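Local coordinates for protein quinoline 2-oxidoreductase large subunit (Pseudomonas putida, PDB 1T3Q) that probably hydroxylates quinoline at C2 as the large, molybdenum-cofactor-binding subunit of a xanthine dehydrogenase family oxidoreductase, at residues N341-V353 / N404-L417. Residues are numbered along the deposited sequence; the frame is centred on the assembly and turned at random.
Sequences NAVILGVYKVPAV and NVVMPEDFPFTNRL
N404 O accepts the N-H of K349 at 2.8 Å; its side-chain OD1 shares a water with K349 O and takes the N-H of F312. V405 lies alongside V347, CG2 to CG1 tightly packed at 3.3 Å. Next, V406 N donates to V347 O (3.1 Å, 156° at the hydrogen); with the K349 N bond it brackets Y348 and V405 as an isolated antiparallel bridge, a non-hydrogen-bonded pair, tying the loop before strand 352-360 to that after helix 397-402. Y348 is also the last residue of the type II' turn from L345. D410 turns OD1 to K349 NZ for a 2.7 Å salt bridge on its syn side, while M407 N reaches the same oxygen from the opposite face. The lysine's extended chi2 (-174°) carries CD over one face of the F413 ring, a CH-pi contact 4.1 Å from the centroid, and the bend at chi3 (-71°) turns CE and NZ toward D410. Replacing K349 by an alanine is likely to leave D410 without its cation across the contact and uncover that ring face. N415 ND2 donates to a water that bridges G346 O and Y348 O; its OD1 takes the N-H of Q419. R416 runs its CG past V353 CG2 (3.7 Å), its NE salt-bridged to D174. L417 sets CG against L345 CD1 and presses CD1 to I344 CG2 at 3.5 Å; a water lies within hydrogen-bonding distance of both L417 O and A342 O.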
ATOM      1  N   ASN B 341      30.365  19.119  25.855  1.00 20.38           N
ATOM      2  CA  ASN B 341      30.905  19.720  27.069  1.00 20.54           C
ATOM      3  C   ASN B 341      30.039  19.457  28.292  1.00 20.93           C
ATOM      4  O   ASN B 341      30.534  19.465  29.419  1.00 21.39           O
ATOM      5  CB  ASN B 341      31.093  21.232  26.892  1.00 22.55           C
ATOM      6  CG  ASN B 341      32.393  21.579  26.192  1.00 25.69           C
ATOM      7  OD1 ASN B 341      32.854  22.720  26.247  1.00 27.34           O
ATOM      8  ND2 ASN B 341      32.989  20.600  25.521  1.00 25.60           N
ATOM      9  N   ALA B 342      28.748  19.220  28.079  1.00 20.43           N
ATOM     10  CA  ALA B 342      27.859  18.952  29.201  1.00 20.52           C
ATOM     11  C   ALA B 342      28.271  17.683  29.946  1.00 20.79           C
ATOM     12  O   ALA B 342      28.085  17.581  31.158  1.00 19.58           O
ATOM     13  CB  ALA B 342      26.418  18.828  28.719  1.00 19.81           C
ATOM     14  N   VAL B 343      28.833  16.716  29.226  1.00 19.34           N
ATOM     15  CA  VAL B 343      29.247  15.457  29.850  1.00 19.72           C
ATOM     16  C   VAL B 343      30.759  15.254  29.810  1.00 19.93           C
ATOM     17  O   VAL B 343      31.243  14.123  29.892  1.00 20.71           O
ATOM     18  CB  VAL B 343      28.581  14.243  29.150  1.00 19.54           C
ATOM     19  CG1 VAL B 343      27.057  14.349  29.234  1.00 19.51           C
ATOM     20  CG2 VAL B 343      29.025  14.174  27.700  1.00 18.58           C
ATOM     21  N   ILE B 344      31.502  16.349  29.701  1.00 19.31           N
ATOM     22  CA  ILE B 344      32.961  16.294  29.614  1.00 19.57           C
ATOM     23  C   ILE B 344      33.675  15.630  30.804  1.00 19.63           C
ATOM     24  O   ILE B 344      34.788  15.123  30.652  1.00 21.01           O
ATOM     25  CB  ILE B 344      33.546  17.719  29.395  1.00 20.97           C
ATOM     26  CG1 ILE B 344      34.958  17.627  28.818  1.00 23.51           C
ATOM     27  CG2 ILE B 344      33.579  18.491  30.707  1.00 23.03           C
ATOM     28  CD1 ILE B 344      34.989  17.169  27.366  1.00 24.54           C
ATOM     29  N   LEU B 345      33.051  15.624  31.980  1.00 18.63           N
ATOM     30  CA  LEU B 345      33.675  15.013  33.152  1.00 20.44           C
ATOM     31  C   LEU B 345      33.451  13.511  33.168  1.00 20.78           C
ATOM     32  O   LEU B 345      34.097  12.778  33.921  1.00 20.01           O
ATOM     33  CB  LEU B 345      33.118  15.616  34.443  1.00 20.61           C
ATOM     34  CG  LEU B 345      33.352  17.119  34.597  1.00 21.30           C
ATOM     35  CD1 LEU B 345      32.805  17.590  35.937  1.00 21.38           C
ATOM     36  CD2 LEU B 345      34.838  17.405  34.492  1.00 20.73           C
ATOM     37  N   GLY B 346      32.523  13.067  32.333  1.00 21.81           N
ATOM     38  CA  GLY B 346      32.220  11.656  32.257  1.00 22.13           C
ATOM     39  C   GLY B 346      31.973  10.987  33.597  1.00 21.67           C
ATOM     40  O   GLY B 346      31.106  11.382  34.375  1.00 20.25           O
ATOM     41  N   VAL B 347      32.785   9.979  33.869  1.00 21.71           N
ATOM     42  CA  VAL B 347      32.678   9.156  35.062  1.00 22.55           C
ATOM     43  C   VAL B 347      33.536   9.606  36.254  1.00 22.38           C
ATOM     44  O   VAL B 347      33.519   8.977  37.319  1.00 20.67           O
ATOM     45  CB  VAL B 347      33.052   7.709  34.637  1.00 25.76           C
ATOM     46  CG1 VAL B 347      34.302   7.237  35.327  1.00 25.82           C
ATOM     47  CG2 VAL B 347      31.892   6.800  34.838  1.00 27.46           C
ATOM     48  N   TYR B 348      34.246  10.719  36.091  1.00 20.24           N
ATOM     49  CA  TYR B 348      35.178  11.182  37.107  1.00 20.84           C
ATOM     50  C   TYR B 348      34.783  12.350  37.994  1.00 21.07           C
ATOM     51  O   TYR B 348      33.918  13.152  37.654  1.00 21.58           O
ATOM     52  CB  TYR B 348      36.501  11.515  36.421  1.00 19.56           C
ATOM     53  CG  TYR B 348      36.944  10.454  35.436  1.00 20.37           C
ATOM     54  CD1 TYR B 348      37.619   9.312  35.864  1.00 20.45           C
ATOM     55  CD2 TYR B 348      36.661  10.581  34.075  1.00 20.03           C
ATOM     56  CE1 TYR B 348      38.007   8.321  34.957  1.00 20.31           C
ATOM     57  CE2 TYR B 348      37.040   9.600  33.163  1.00 18.88           C
ATOM     58  CZ  TYR B 348      37.712   8.476  33.609  1.00 19.90           C
ATOM     59  OH  TYR B 348      38.085   7.507  32.703  1.00 19.67           O
ATOM     60  N   LYS B 349      35.452  12.431  39.139  1.00 21.80           N
ATOM     61  CA  LYS B 349      35.235  13.501  40.096  1.00 22.45           C
ATOM     62  C   LYS B 349      36.333  14.544  39.875  1.00 21.77           C
ATOM     63  O   LYS B 349      37.507  14.296  40.141  1.00 22.78           O
ATOM     64  CB  LYS B 349      35.284  12.947  41.526  1.00 22.65           C
ATOM     65  CG  LYS B 349      34.142  11.980  41.836  1.00 23.37           C
ATOM     66  CD  LYS B 349      34.110  11.536  43.297  1.00 24.23           C
ATOM     67  CE  LYS B 349      35.248  10.591  43.639  1.00 25.10           C
ATOM     68  NZ  LYS B 349      35.151  10.106  45.050  1.00 25.45           N
ATOM     69  N   VAL B 350      35.939  15.702  39.356  1.00 22.47           N
ATOM     70  CA  VAL B 350      36.863  16.801  39.084  1.00 22.61           C
ATOM     71  C   VAL B 350      36.231  18.034  39.724  1.00 22.70           C
ATOM     72  O   VAL B 350      35.245  18.566  39.218  1.00 23.50           O
ATOM     73  CB  VAL B 350      37.024  17.036  37.560  1.00 23.43           C
ATOM     74  CG1 VAL B 350      38.105  18.075  37.307  1.00 22.85           C
ATOM     75  CG2 VAL B 350      37.370  15.721  36.863  1.00 22.88           C
ATOM     76  N   PRO B 351      36.801  18.509  40.842  1.00 23.34           N
ATOM     77  CA  PRO B 351      36.298  19.675  41.580  1.00 23.31           C
ATOM     78  C   PRO B 351      36.286  21.039  40.889  1.00 23.82           C
ATOM     79  O   PRO B 351      35.390  21.847  41.142  1.00 25.65           O
ATOM     80  CB  PRO B 351      37.156  19.669  42.839  1.00 23.19           C
ATOM     81  CG  PRO B 351      38.466  19.172  42.331  1.00 23.96           C
ATOM     82  CD  PRO B 351      38.061  18.023  41.434  1.00 23.40           C
ATOM     83  N   ALA B 352      37.264  21.309  40.031  1.00 22.08           N
ATOM     84  CA  ALA B 352      37.314  22.599  39.344  1.00 21.05           C
ATOM     85  C   ALA B 352      37.251  22.425  37.832  1.00 20.84           C
ATOM     86  O   ALA B 352      38.059  21.701  37.247  1.00 20.24           O
ATOM     87  CB  ALA B 352      38.584  23.350  39.729  1.00 20.44           C
ATOM     88  N   VAL B 353      36.299  23.104  37.202  1.00 20.49           N
ATOM     89  CA  VAL B 353      36.121  23.003  35.760  1.00 20.42           C
ATOM     90  C   VAL B 353      35.885  24.343  35.074  1.00 22.08           C
ATOM     91  O   VAL B 353      35.206  25.225  35.604  1.00 21.96           O
ATOM     92  CB  VAL B 353      34.925  22.084  35.419  1.00 19.85           C
ATOM     93  CG1 VAL B 353      34.781  21.943  33.898  1.00 19.22           C
ATOM     94  CG2 VAL B 353      35.110  20.725  36.072  1.00 17.69           C
ATOM     95  N   ASN B 404      39.878   8.339  40.656  1.00 22.41           N
ATOM     96  CA  ASN B 404      39.081   9.506  40.291  1.00 22.26           C
ATOM     97  C   ASN B 404      37.630   9.216  39.938  1.00 22.68           C
ATOM     98  O   ASN B 404      36.811  10.130  39.836  1.00 22.00           O
ATOM     99  CB  ASN B 404      39.753  10.226  39.127  1.00 22.22           C
ATOM    100  CG  ASN B 404      41.064  10.861  39.526  1.00 22.70           C
ATOM    101  OD1 ASN B 404      41.084  11.887  40.209  1.00 23.59           O
ATOM    102  ND2 ASN B 404      42.171  10.248  39.119  1.00 19.77           N
ATOM    103  N   VAL B 405      37.307   7.942  39.756  1.00 22.03           N
ATOM    104  CA  VAL B 405      35.955   7.551  39.390  1.00 21.82           C
ATOM    105  C   VAL B 405      34.958   7.700  40.534  1.00 22.83           C
ATOM    106  O   VAL B 405      35.326   7.619  41.708  1.00 23.02           O
ATOM    107  CB  VAL B 405      35.933   6.078  38.906  1.00 23.29           C
ATOM    108  CG1 VAL B 405      36.189   5.137  40.076  1.00 21.97           C
ATOM    109  CG2 VAL B 405      34.623   5.766  38.254  1.00 24.53           C
ATOM    110  N   VAL B 406      33.697   7.947  40.194  1.00 21.86           N
ATOM    111  CA  VAL B 406      32.670   8.040  41.218  1.00 21.65           C
ATOM    112  C   VAL B 406      32.619   6.627  41.783  1.00 22.38           C
ATOM    113  O   VAL B 406      32.398   5.664  41.045  1.00 22.30           O
ATOM    114  CB  VAL B 406      31.294   8.409  40.628  1.00 21.51           C
ATOM    115  CG1 VAL B 406      30.219   8.295  41.702  1.00 22.65           C
ATOM    116  CG2 VAL B 406      31.327   9.826  40.081  1.00 21.82           C
ATOM    117  N   MET B 407      32.842   6.506  43.086  1.00 22.43           N
ATOM    118  CA  MET B 407      32.865   5.208  43.750  1.00 23.06           C
ATOM    119  C   MET B 407      31.491   4.692  44.167  1.00 23.24           C
ATOM    120  O   MET B 407      30.538   5.461  44.307  1.00 23.22           O
ATOM    121  CB  MET B 407      33.774   5.284  44.981  1.00 24.55           C
ATOM    122  CG  MET B 407      35.235   5.576  44.669  1.00 27.06           C
ATOM    123  SD  MET B 407      36.083   4.180  43.899  1.00 29.80           S
ATOM    124  CE  MET B 407      36.459   3.178  45.365  1.00 29.48           C
ATOM    125  N   PRO B 408      31.376   3.368  44.374  1.00 23.71           N
ATOM    126  CA  PRO B 408      30.107   2.760  44.779  1.00 23.88           C
ATOM    127  C   PRO B 408      29.508   3.478  45.989  1.00 25.29           C
ATOM    128  O   PRO B 408      28.301   3.718  46.054  1.00 26.39           O
ATOM    129  CB  PRO B 408      30.504   1.321  45.092  1.00 24.13           C
ATOM    130  CG  PRO B 408      31.614   1.067  44.105  1.00 23.38           C
ATOM    131  CD  PRO B 408      32.423   2.341  44.209  1.00 23.01           C
ATOM    132  N   GLU B 409      30.373   3.827  46.935  1.00 25.66           N
ATOM    133  CA  GLU B 409      29.968   4.514  48.160  1.00 26.22           C
ATOM    134  C   GLU B 409      29.542   5.960  47.899  1.00 27.13           C
ATOM    135  O   GLU B 409      28.891   6.582  48.742  1.00 27.33           O
ATOM    136  CB  GLU B 409      31.133   4.500  49.157  1.00 26.53           C
ATOM    137  N   ASP B 410      29.902   6.489  46.732  1.00 25.69           N
ATOM    138  CA  ASP B 410      29.573   7.872  46.377  1.00 25.86           C
ATOM    139  C   ASP B 410      28.143   8.140  45.907  1.00 25.43           C
ATOM    140  O   ASP B 410      27.627   9.246  46.096  1.00 25.56           O
ATOM    141  CB  ASP B 410      30.545   8.380  45.308  1.00 25.73           C
ATOM    142  CG  ASP B 410      31.955   8.532  45.830  1.00 27.50           C
ATOM    143  OD1 ASP B 410      32.879   8.661  45.003  1.00 25.90           O
ATOM    144  OD2 ASP B 410      32.139   8.532  47.070  1.00 29.70           O
ATOM    145  N   PHE B 411      27.508   7.148  45.289  1.00 24.92           N
ATOM    146  CA  PHE B 411      26.147   7.317  44.789  1.00 25.14           C
ATOM    147  C   PHE B 411      25.152   7.587  45.914  1.00 25.53           C
ATOM    148  O   PHE B 411      25.136   6.874  46.917  1.00 25.56           O
ATOM    149  CB  PHE B 411      25.689   6.072  44.025  1.00 25.04           C
ATOM    150  CG  PHE B 411      26.529   5.744  42.823  1.00 25.85           C
ATOM    151  CD1 PHE B 411      27.767   5.126  42.966  1.00 27.48           C
ATOM    152  CD2 PHE B 411      26.071   6.034  41.543  1.00 26.70           C
ATOM    153  CE1 PHE B 411      28.536   4.796  41.849  1.00 28.51           C
ATOM    154  CE2 PHE B 411      26.829   5.710  40.419  1.00 26.82           C
ATOM    155  CZ  PHE B 411      28.063   5.090  40.573  1.00 26.26           C
ATOM    156  N   PRO B 412      24.289   8.607  45.750  1.00 24.58           N
ATOM    157  CA  PRO B 412      24.198   9.502  44.591  1.00 23.57           C
ATOM    158  C   PRO B 412      25.244  10.602  44.669  1.00 24.73           C
ATOM    159  O   PRO B 412      25.518  11.130  45.748  1.00 25.57           O
ATOM    160  CB  PRO B 412      22.777  10.047  44.693  1.00 22.34           C
ATOM    161  CG  PRO B 412      22.591  10.158  46.185  1.00 22.88           C
ATOM    162  CD  PRO B 412      23.168   8.842  46.682  1.00 25.33           C
ATOM    163  N   PHE B 413      25.824  10.947  43.527  1.00 23.87           N
ATOM    164  CA  PHE B 413      26.858  11.975  43.477  1.00 22.81           C
ATOM    165  C   PHE B 413      26.636  12.962  42.332  1.00 22.79           C
ATOM    166  O   PHE B 413      26.462  12.557  41.183  1.00 21.81           O
ATOM    167  CB  PHE B 413      28.226  11.310  43.311  1.00 24.13           C
ATOM    168  CG  PHE B 413      29.365  12.278  43.262  1.00 24.68           C
ATOM    169  CD1 PHE B 413      29.890  12.815  44.435  1.00 27.15           C
ATOM    170  CD2 PHE B 413      29.890  12.689  42.040  1.00 25.30           C
ATOM    171  CE1 PHE B 413      30.922  13.752  44.389  1.00 26.46           C
ATOM    172  CE2 PHE B 413      30.918  13.624  41.983  1.00 24.88           C
ATOM    173  CZ  PHE B 413      31.435  14.157  43.161  1.00 26.23           C
ATOM    174  N   THR B 414      26.650  14.255  42.643  1.00 22.94           N
ATOM    175  CA  THR B 414      26.470  15.280  41.613  1.00 23.07           C
ATOM    176  C   THR B 414      27.812  15.946  41.322  1.00 23.13           C
ATOM    177  O   THR B 414      28.412  16.557  42.208  1.00 23.40           O
ATOM    178  CB  THR B 414      25.460  16.364  42.053  1.00 23.38           C
ATOM    179  OG1 THR B 414      24.186  15.760  42.306  1.00 23.88           O
ATOM    180  CG2 THR B 414      25.292  17.409  40.963  1.00 23.99           C
ATOM    181  N   ASN B 415      28.291  15.835  40.085  1.00 22.10           N
ATOM    182  CA  ASN B 415      29.575  16.428  39.746  1.00 21.56           C
ATOM    183  C   ASN B 415      29.499  17.930  39.514  1.00 21.66           C
ATOM    184  O   ASN B 415      28.426  18.528  39.563  1.00 20.96           O
ATOM    185  CB  ASN B 415      30.211  15.728  38.529  1.00 22.01           C
ATOM    186  CG  ASN B 415      29.454  15.967  37.235  1.00 23.42           C
ATOM    187  OD1 ASN B 415      28.740  16.963  37.081  1.00 21.76           O
ATOM    188  ND2 ASN B 415      29.633  15.059  36.278  1.00 21.11           N
ATOM    189  N   ARG B 416      30.657  18.531  39.270  1.00 22.24           N
ATOM    190  CA  ARG B 416      30.757  19.970  39.052  1.00 24.11           C
ATOM    191  C   ARG B 416      29.847  20.523  37.959  1.00 25.19           C
ATOM    192  O   ARG B 416      29.424  21.678  38.035  1.00 26.17           O
ATOM    193  CB  ARG B 416      32.210  20.344  38.740  1.00 23.23           C
ATOM    194  CG  ARG B 416      32.424  21.816  38.414  1.00 24.94           C
ATOM    195  CD  ARG B 416      32.226  22.716  39.633  1.00 23.93           C
ATOM    196  NE  ARG B 416      32.391  24.123  39.282  1.00 25.70           N
ATOM    197  CZ  ARG B 416      31.482  24.847  38.634  1.00 23.81           C
ATOM    198  NH1 ARG B 416      31.727  26.119  38.352  1.00 24.33           N
ATOM    199  NH2 ARG B 416      30.320  24.309  38.285  1.00 25.33           N
ATOM    200  N   LEU B 417      29.542  19.715  36.948  1.00 23.74           N
ATOM    201  CA  LEU B 417      28.698  20.178  35.856  1.00 24.20           C
ATOM    202  C   LEU B 417      27.220  19.829  36.017  1.00 24.39           C
ATOM    203  O   LEU B 417      26.444  19.901  35.064  1.00 24.01           O
ATOM    204  CB  LEU B 417      29.229  19.651  34.518  1.00 25.07           C
ATOM    205  CG  LEU B 417      30.632  20.156  34.148  1.00 24.99           C
ATOM    206  CD1 LEU B 417      31.027  19.622  32.787  1.00 25.86           C
ATOM    207  CD2 LEU B 417      30.649  21.678  34.134  1.00 26.72           C
TER
HETATM  208  O   HOH W   1      26.469  19.418  32.421  1.00 37.28           O
HETATM  209  O   HOH W   2      31.372  12.901  36.718  1.00 19.93           O
HETATM  210  O   HOH W   3      29.580  13.498  33.447  1.00 24.33           O
HETATM  211  O   HOH W   4      38.997  12.714  41.638  1.00 23.03           O
HETATM  212  O   HOH W   5      33.119  17.050  39.394  1.00 21.88           O